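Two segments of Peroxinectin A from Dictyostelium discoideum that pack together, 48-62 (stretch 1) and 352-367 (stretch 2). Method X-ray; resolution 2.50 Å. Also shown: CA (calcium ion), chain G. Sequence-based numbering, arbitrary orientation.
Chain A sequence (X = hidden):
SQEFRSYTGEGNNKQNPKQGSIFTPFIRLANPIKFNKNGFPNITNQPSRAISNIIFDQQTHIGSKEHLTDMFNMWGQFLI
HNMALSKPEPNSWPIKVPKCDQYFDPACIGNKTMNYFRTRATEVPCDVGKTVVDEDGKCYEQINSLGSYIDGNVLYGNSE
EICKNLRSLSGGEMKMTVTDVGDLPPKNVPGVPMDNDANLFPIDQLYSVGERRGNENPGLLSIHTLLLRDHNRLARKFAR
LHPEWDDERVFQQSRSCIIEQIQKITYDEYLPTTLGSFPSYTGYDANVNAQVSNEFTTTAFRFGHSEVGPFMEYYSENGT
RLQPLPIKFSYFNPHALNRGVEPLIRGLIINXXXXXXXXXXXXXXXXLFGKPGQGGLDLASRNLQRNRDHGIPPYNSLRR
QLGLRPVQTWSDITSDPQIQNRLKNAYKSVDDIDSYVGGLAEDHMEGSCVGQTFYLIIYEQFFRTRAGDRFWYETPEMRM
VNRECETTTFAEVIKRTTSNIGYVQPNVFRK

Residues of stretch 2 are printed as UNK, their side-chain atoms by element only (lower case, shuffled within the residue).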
# COMPACT_ATOMS: atom_id res chain seq x y z
N SER A 48 21.83 3.80 -3.03
CA SER A 48 20.42 4.21 -3.08
C SER A 48 20.27 5.71 -2.85
O SER A 48 19.58 6.40 -3.61
CB SER A 48 19.62 3.42 -2.04
OG SER A 48 19.72 2.03 -2.27
N ARG A 49 20.92 6.24 -1.81
CA ARG A 49 20.76 7.65 -1.49
C ARG A 49 21.28 8.55 -2.60
O ARG A 49 20.79 9.67 -2.78
CB ARG A 49 21.45 7.97 -0.16
CG ARG A 49 21.43 9.44 0.23
CD ARG A 49 20.03 10.02 0.27
NE ARG A 49 20.04 11.42 0.71
CZ ARG A 49 19.00 12.24 0.65
NH1 ARG A 49 17.83 11.82 0.18
NH2 ARG A 49 19.13 13.49 1.07
N ALA A 50 22.28 8.08 -3.35
CA ALA A 50 22.76 8.85 -4.50
C ALA A 50 21.71 8.87 -5.60
O ALA A 50 21.36 9.94 -6.12
CB ALA A 50 24.07 8.26 -5.01
N ILE A 51 21.18 7.71 -5.97
CA ILE A 51 20.11 7.66 -6.96
C ILE A 51 18.93 8.51 -6.51
O ILE A 51 18.26 9.14 -7.34
CB ILE A 51 19.67 6.20 -7.21
CG1 ILE A 51 20.84 5.36 -7.73
CG2 ILE A 51 18.51 6.15 -8.19
CD1 ILE A 51 21.36 5.76 -9.10
N SER A 52 18.66 8.56 -5.21
CA SER A 52 17.58 9.39 -4.70
C SER A 52 17.84 10.86 -4.99
O SER A 52 16.96 11.57 -5.49
CB SER A 52 17.41 9.16 -3.19
OG SER A 52 16.38 9.98 -2.66
N ASN A 53 19.05 11.34 -4.68
CA ASN A 53 19.37 12.74 -4.90
C ASN A 53 19.39 13.08 -6.39
O ASN A 53 18.96 14.17 -6.79
CB ASN A 53 20.71 13.08 -4.26
CG ASN A 53 20.65 13.08 -2.74
OD1 ASN A 53 19.68 13.56 -2.15
ND2 ASN A 53 21.68 12.54 -2.10
N ILE A 54 19.88 12.16 -7.22
CA ILE A 54 20.05 12.47 -8.64
C ILE A 54 18.69 12.48 -9.34
O ILE A 54 18.38 13.41 -10.10
CB ILE A 54 21.01 11.47 -9.30
CG1 ILE A 54 22.44 11.68 -8.78
CG2 ILE A 54 21.00 11.62 -10.82
CD1 ILE A 54 23.38 10.53 -9.07
N ILE A 55 17.88 11.46 -9.11
CA ILE A 55 16.65 11.25 -9.87
C ILE A 55 15.43 11.78 -9.14
O ILE A 55 14.63 12.53 -9.70
CB ILE A 55 16.50 9.75 -10.22
CG1 ILE A 55 17.46 9.39 -11.35
CG2 ILE A 55 15.05 9.43 -10.61
CD1 ILE A 55 17.53 7.91 -11.65
N PHE A 56 15.25 11.39 -7.87
CA PHE A 56 13.98 11.62 -7.20
C PHE A 56 13.82 13.02 -6.63
O PHE A 56 12.71 13.38 -6.22
CB PHE A 56 13.80 10.59 -6.08
CG PHE A 56 13.51 9.20 -6.58
CD1 PHE A 56 12.21 8.78 -6.77
CD2 PHE A 56 14.54 8.33 -6.89
CE1 PHE A 56 11.93 7.51 -7.24
CE2 PHE A 56 14.27 7.06 -7.36
CZ PHE A 56 12.96 6.65 -7.53
N ASP A 57 14.88 13.83 -6.60
CA ASP A 57 14.77 15.16 -6.00
C ASP A 57 13.67 15.96 -6.66
O ASP A 57 13.56 16.01 -7.89
CB ASP A 57 16.10 15.91 -6.11
CG ASP A 57 16.08 17.22 -5.36
OD1 ASP A 57 15.80 17.20 -4.14
OD2 ASP A 57 16.33 18.28 -5.99
N GLN A 58 12.85 16.61 -5.84
CA GLN A 58 11.74 17.43 -6.31
C GLN A 58 11.82 18.79 -5.65
O GLN A 58 12.00 18.88 -4.43
CB GLN A 58 10.40 16.76 -6.01
CG GLN A 58 9.21 17.40 -6.70
CD GLN A 58 7.97 16.55 -6.62
OE1 GLN A 58 8.03 15.39 -6.22
NE2 GLN A 58 6.83 17.11 -7.01
N GLN A 59 11.69 19.85 -6.46
CA GLN A 59 11.76 21.22 -5.97
C GLN A 59 10.48 22.01 -6.20
O GLN A 59 10.31 23.06 -5.56
CB GLN A 59 12.92 21.97 -6.63
CG GLN A 59 14.30 21.45 -6.28
CD GLN A 59 15.40 22.35 -6.80
OE1 GLN A 59 15.25 23.01 -7.82
NE2 GLN A 59 16.52 22.38 -6.08
N THR A 60 9.60 21.57 -7.10
CA THR A 60 8.41 22.32 -7.43
C THR A 60 7.21 21.38 -7.50
O THR A 60 7.35 20.16 -7.53
CB THR A 60 8.55 23.06 -8.77
OG1 THR A 60 8.52 22.10 -9.84
CG2 THR A 60 9.86 23.84 -8.83
N HIS A 61 6.02 21.98 -7.53
CA HIS A 61 4.79 21.22 -7.70
C HIS A 61 4.59 20.91 -9.18
O HIS A 61 4.72 21.79 -10.03
CB HIS A 61 3.60 22.01 -7.15
CG HIS A 61 2.28 21.38 -7.44
ND1 HIS A 61 1.82 20.26 -6.76
CD2 HIS A 61 1.30 21.70 -8.32
CE1 HIS A 61 0.62 19.93 -7.21
NE2 HIS A 61 0.29 20.79 -8.16
N ILE A 62 4.29 19.64 -9.48
CA ILE A 62 3.96 19.24 -10.84
C ILE A 62 2.44 19.13 -10.93
O ILE A 62 1.80 19.85 -11.70
CB ILE A 62 4.65 17.92 -11.23
CG1 ILE A 62 6.17 18.11 -11.33
CG2 ILE A 62 4.11 17.40 -12.56
CD1 ILE A 62 6.89 18.04 -10.00
N UNK A 352 -6.10 17.99 -5.51
CA UNK A 352 -5.44 17.21 -6.55
C UNK A 352 -4.09 16.70 -6.05
O UNK A 352 -3.35 17.43 -5.37
o UNK A 352 -5.35 18.19 -11.17
c UNK A 352 -5.25 18.04 -7.81
c UNK A 352 -4.88 17.23 -9.04
o UNK A 352 -3.42 18.68 -10.24
c UNK A 352 -4.52 18.09 -10.24
N UNK A 353 -3.77 15.46 -6.39
CA UNK A 353 -2.54 14.83 -5.92
C UNK A 353 -1.38 15.19 -6.84
O UNK A 353 -1.49 16.00 -7.76
c UNK A 353 -2.70 11.08 -6.98
o UNK A 353 -2.70 10.61 -5.82
o UNK A 353 -2.65 10.37 -8.01
c UNK A 353 -2.77 12.59 -7.14
c UNK A 353 -2.71 13.32 -5.81
N UNK A 354 -0.23 14.55 -6.59
CA UNK A 354 0.98 14.78 -7.35
C UNK A 354 1.07 13.80 -8.52
O UNK A 354 0.39 12.77 -8.55
c UNK A 354 2.19 14.62 -6.43
c UNK A 354 3.45 15.34 -6.86
c UNK A 354 3.25 16.83 -7.05
o UNK A 354 2.91 17.50 -6.06
o UNK A 354 3.42 17.31 -8.19
N UNK A 355 1.90 14.13 -9.50
CA UNK A 355 2.04 13.30 -10.69
C UNK A 355 2.90 12.08 -10.40
O UNK A 355 3.79 12.11 -9.54
c UNK A 355 2.65 14.10 -11.84
n UNK A 355 3.44 13.27 -13.96
o UNK A 355 1.25 13.16 -13.53
c UNK A 355 2.39 13.47 -13.19
N UNK A 356 2.64 11.00 -11.13
CA UNK A 356 3.42 9.77 -11.00
C UNK A 356 4.58 9.87 -11.99
O UNK A 356 4.39 9.74 -13.20
c UNK A 356 0.32 7.56 -10.55
c UNK A 356 3.45 7.28 -11.29
c UNK A 356 1.52 8.38 -10.15
c UNK A 356 2.57 8.53 -11.26
N UNK A 357 5.77 10.09 -11.45
CA UNK A 357 6.96 10.35 -12.25
C UNK A 357 8.16 10.07 -11.36
O UNK A 357 8.02 9.53 -10.26
o UNK A 357 6.03 13.86 -12.06
o UNK A 357 6.80 12.49 -10.53
c UNK A 357 6.91 11.78 -12.79
c UNK A 357 6.56 12.79 -11.72
N UNK A 358 9.35 10.44 -11.83
CA UNK A 358 10.55 10.15 -11.05
C UNK A 358 10.63 10.98 -9.78
O UNK A 358 11.42 10.65 -8.89
c UNK A 358 11.81 10.37 -11.91
c UNK A 358 13.22 12.18 -13.01
c UNK A 358 11.89 11.81 -12.41
c UNK A 358 11.83 9.38 -13.07
N UNK A 359 9.82 12.02 -9.65
CA UNK A 359 9.98 12.98 -8.56
C UNK A 359 9.16 12.59 -7.34
O UNK A 359 8.00 12.19 -7.44
c UNK A 359 12.22 15.38 -11.50
c UNK A 359 9.58 14.62 -11.53
o UNK A 359 12.17 15.59 -13.87
c UNK A 359 10.25 14.71 -10.32
c UNK A 359 9.57 14.36 -9.04
c UNK A 359 11.53 15.29 -12.69
c UNK A 359 10.21 14.91 -12.71
c UNK A 359 11.58 15.08 -10.33
N UNK A 360 9.79 12.74 -6.17
CA UNK A 360 9.17 12.47 -4.89
C UNK A 360 9.30 13.71 -4.02
O UNK A 360 10.38 14.30 -3.94
c UNK A 360 9.82 11.26 -4.22
c UNK A 360 9.46 8.19 -3.56
c UNK A 360 9.22 10.88 -2.89
s UNK A 360 9.93 9.34 -2.26
N UNK A 361 8.21 14.10 -3.37
CA UNK A 361 8.24 15.27 -2.51
C UNK A 361 9.29 15.09 -1.42
O UNK A 361 9.66 13.96 -1.05
c UNK A 361 5.08 14.56 -0.37
c UNK A 361 6.86 15.55 -1.90
c UNK A 361 6.33 14.31 -1.18
c UNK A 361 5.89 16.00 -2.99
N UNK A 362 9.78 16.20 -0.89
CA UNK A 362 10.82 16.15 0.13
C UNK A 362 10.29 15.76 1.50
O UNK A 362 11.08 15.37 2.36
c UNK A 362 11.53 17.51 0.23
o UNK A 362 12.27 17.76 -0.95
N UNK A 363 8.97 15.85 1.71
CA UNK A 363 8.39 15.34 2.95
C UNK A 363 8.67 13.85 3.11
O UNK A 363 8.85 13.37 4.23
o UNK A 363 6.78 17.69 1.85
c UNK A 363 6.56 17.09 2.92
o UNK A 363 6.09 17.64 3.93
c UNK A 363 6.89 15.61 2.99
N UNK A 364 8.70 13.11 2.00
CA UNK A 364 9.00 11.69 2.01
C UNK A 364 10.48 11.41 1.76
O UNK A 364 11.05 10.50 2.36
c UNK A 364 8.16 10.97 0.95
c UNK A 364 6.17 10.03 2.15
c UNK A 364 6.64 11.04 1.11
c UNK A 364 5.96 10.78 -0.22
N UNK A 365 11.11 12.19 0.87
CA UNK A 365 12.48 11.89 0.47
C UNK A 365 13.51 12.46 1.43
O UNK A 365 14.61 11.90 1.56
c UNK A 365 12.74 12.42 -0.94
n UNK A 365 16.45 15.16 -2.66
c UNK A 365 16.01 13.91 -2.72
n UNK A 365 16.86 12.91 -2.54
c UNK A 365 13.88 11.72 -1.67
n UNK A 365 14.72 13.66 -2.95
c UNK A 365 14.13 12.33 -3.04
N UNK A 366 13.19 13.55 2.12
CA UNK A 366 14.12 14.21 3.03
C UNK A 366 13.45 14.48 4.37
O UNK A 366 13.42 15.62 4.86
n UNK A 366 15.25 16.01 0.14
c UNK A 366 15.52 15.28 1.21
o UNK A 366 16.43 14.45 1.23
c UNK A 366 14.64 15.51 2.43
N UNK A 367 12.90 13.44 4.99
CA UNK A 367 12.32 13.57 6.32
C UNK A 367 13.41 13.47 7.38
O UNK A 367 14.22 12.53 7.36
c UNK A 367 11.26 12.50 6.56
c UNK A 367 9.23 13.45 9.61
c UNK A 367 10.67 11.64 10.20
c UNK A 367 11.17 11.62 8.91
c UNK A 367 9.73 13.43 8.32
c UNK A 367 10.70 12.51 7.96
c UNK A 367 9.70 12.56 10.55
CA CA G . 5.86 12.57 -8.36
O HOH W 1 14.40 19.02 -1.89
O HOH W 2 12.59 15.68 -3.08
O HOH W 3 5.56 14.66 -9.40
O HOH W 4 6.08 14.07 -6.52

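Position 352 carries three carbons in a row, the third bearing two oxygens, and stays clear of stretch 1; the unbranched carboxylate is Glu352. Position 353 repeats this pattern but points away, and is Glu353. At position 354 the same three carbons and two oxygens fold so that one oxygen lies 2.8 Å from the backbone N of Ile62 and the other 3.0 Å from ND1 of His61. This is Glu354, whose OE2 accepts a hydrogen bond from Ile62 N, while OE1 takes a weak one from the imidazole.

Position 355 has two carbons, the second with one oxygen and one nitrogen, and its CB meets Ile62 CG2 at 3.7 Å: Asn355. Position 356, four carbons forked at the first with one arm two carbons long, is out of reach and is Ile356. Two carbons ending in two oxygens identify position 357, near Ile62 CG2, as Asp357. Position 358 again has four carbons forked at CB, which packs 3.6 Å from Ile55 CG2; it is Ile358, and its backbone O receives a CA-H contact from Phe56 (CA to O, 3.2 Å).

At position 359 one carbon leads to a six-carbon ring bearing an oxygen, with the edge of the ring towards Asp57 O; this is Tyr359, its CD1 3.3 Å from Asp57 O. Position 360 is an unbranched chain of two carbons, sulfur and carbon whose end reaches Phe56 CD1, hence Met360, with CE 4.3 Å from Phe56 CD1. Its backbone N donates to Phe56 O at 3.0 Å. Position 361, forked at the first of four carbons, points away and is Ile361, the N-cap of the short helix that follows. One carbon and one oxygen make position 362 Ser362, its OG 3.7 Å from Gln58 O. Position 363, two carbons with two oxygens, and position 364, four carbons forked at the second, do not touch stretch 1: Asp363 and Leu364.

Position 365 has three carbons, a nitrogen, and a carbon carrying two more nitrogens, set among Arg49, Ser52, Asn53 and Phe56. It is Arg365: NH1 donates to Ser52 OG (3.0 Å) and Asn53 OD1 (2.9 Å), and NH2 forms a salt bridge with Asp57 OD1 (2.6 Å). Position 366, two carbons ending in oxygen and nitrogen, is Asn366, whose OD1 accepts from Arg49 NH2 at 2.9 Å. Position 367, a plain six-carbon ring on one carbon, is the distant Phe367.

The contact is thus pinned at both ends, by Glu354 and Arg365, and between them Asn355 O, Asp357 OD1 and Tyr359 O bind the calcium ion, each at 2.4 Å from CA.

Stretch 2 (352-367) EEENIDIYMISDLRNF
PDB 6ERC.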